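Local coordinates for protein IscA (Thermosynechococcus elongatus, PDB 1X0G) that binds a [2Fe-2S] cluster and probably serves as a scaffold on which iron-sulfur clusters are assembled, at residues L56-Q60 with G61-A65. Sequence-based numbering, arbitrary orientation.
Sequences LTQSQ and GWTIA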
# COMPACT_ATOMS: atom_id res chain seq x y z
N LEU C 56 15.24 -10.25 -19.20
CA LEU C 56 15.55 -11.65 -19.28
C LEU C 56 16.93 -11.98 -18.71
O LEU C 56 17.86 -11.18 -18.85
CB LEU C 56 15.41 -12.10 -20.75
CG LEU C 56 13.99 -11.65 -21.12
CD1 LEU C 56 13.63 -11.75 -22.57
CD2 LEU C 56 12.93 -12.33 -20.24
N THR C 57 17.06 -13.12 -18.05
CA THR C 57 18.37 -13.66 -17.69
C THR C 57 18.25 -15.13 -17.93
O THR C 57 17.24 -15.72 -17.58
CB THR C 57 18.82 -13.37 -16.21
OG1 THR C 57 18.19 -12.18 -15.69
CG2 THR C 57 20.30 -13.15 -16.15
N GLN C 58 19.28 -15.69 -18.58
CA GLN C 58 19.39 -17.12 -18.90
C GLN C 58 20.26 -17.82 -17.89
O GLN C 58 21.45 -17.54 -17.85
CB GLN C 58 20.11 -17.31 -20.27
CG GLN C 58 19.20 -17.50 -21.49
CD GLN C 58 17.85 -16.84 -21.24
OE1 GLN C 58 16.98 -17.43 -20.59
NE2 GLN C 58 17.70 -15.58 -21.69
N SER C 59 19.71 -18.76 -17.11
CA SER C 59 20.57 -19.65 -16.32
C SER C 59 20.23 -21.15 -16.37
O SER C 59 19.10 -21.56 -16.14
CB SER C 59 20.65 -19.17 -14.87
OG SER C 59 21.78 -19.78 -14.27
N GLN C 60 21.22 -21.98 -16.65
CA GLN C 60 21.06 -23.42 -16.48
C GLN C 60 19.92 -24.03 -17.30
O GLN C 60 19.27 -24.99 -16.86
CB GLN C 60 20.86 -23.73 -15.01
CG GLN C 60 21.56 -22.76 -14.08
CD GLN C 60 21.96 -23.40 -12.78
OE1 GLN C 60 22.31 -22.73 -11.82
NE2 GLN C 60 21.91 -24.73 -12.74
N GLY C 61 19.68 -23.47 -18.48
CA GLY C 61 18.61 -23.92 -19.37
C GLY C 61 17.26 -23.40 -18.91
O GLY C 61 16.23 -24.02 -19.20
N TRP C 62 17.28 -22.30 -18.15
CA TRP C 62 16.07 -21.66 -17.65
C TRP C 62 16.05 -20.21 -17.91
O TRP C 62 17.00 -19.50 -17.59
CB TRP C 62 15.95 -21.80 -16.14
CG TRP C 62 15.28 -22.99 -15.82
CD1 TRP C 62 15.79 -24.24 -15.84
CD2 TRP C 62 13.91 -23.12 -15.45
NE1 TRP C 62 14.84 -25.15 -15.50
CE2 TRP C 62 13.67 -24.50 -15.27
CE3 TRP C 62 12.87 -22.21 -15.26
CZ2 TRP C 62 12.43 -25.00 -14.89
CZ3 TRP C 62 11.62 -22.71 -14.88
CH2 TRP C 62 11.41 -24.10 -14.71
N THR C 63 14.92 -19.75 -18.41
CA THR C 63 14.73 -18.32 -18.60
C THR C 63 14.15 -17.62 -17.37
O THR C 63 13.17 -18.07 -16.76
CB THR C 63 13.88 -18.02 -19.83
OG1 THR C 63 14.27 -18.90 -20.92
CG2 THR C 63 14.08 -16.56 -20.21
N ILE C 64 14.79 -16.53 -16.99
CA ILE C 64 14.38 -15.85 -15.81
C ILE C 64 13.99 -14.45 -16.14
O ILE C 64 14.79 -13.67 -16.63
CB ILE C 64 15.45 -15.87 -14.78
CG1 ILE C 64 15.51 -17.25 -14.13
CG2 ILE C 64 15.07 -14.91 -13.68
CD1 ILE C 64 16.40 -18.25 -14.81
N ALA C 65 12.72 -14.14 -15.86
CA ALA C 65 12.12 -12.89 -16.30
C ALA C 65 11.84 -11.97 -15.10
O ALA C 65 11.05 -12.33 -14.20
CB ALA C 65 10.88 -13.19 -17.00
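The Gln58 side chain bends at chi2 (27°) and lies alongside Thr63, its carboxamide oxygen against the threonine's two branches, in a non-hydrogen-bonded pair of an antiparallel beta hairpin. Thr63 OG1 donates to Gln58 OE1 over 3.1 Å, from above the amide plane. With chi1 at -41°, Thr63 OG1 sits beside its backbone N and CG2 anti to it, and both reach OE1. A valine in place of Thr63 would probably leave Gln58 OE1 without this donor and its amide freer to turn. On the same face Leu56 CD2 packs on Ala65 CB at 3.9 Å. Strand 55-59 lies at the edge of the chain's larger sheet; strand 62-66 is next, with Thr63 and Ala65 hydrogen-bonded through their backbones to Ala26, Leu28 and Ile30. The hairpin closes in a type I' turn from Ser59 to Trp62, with Gln60 and Gly61 both at positive phi. Thr57 and Ile64 exchange two backbone hydrogen bonds, as do Ser59 and Trp62. Across the sheet from Gln58, Ile64 CD1 reaches back to Ser59 CB at 4.3 Å, while the Trp62 side chain packs against Ile9 and Leu12 of helix 6-15. Gln60 O meets that ring in plane at its edge, 3.7 Å from Trp62 CD1.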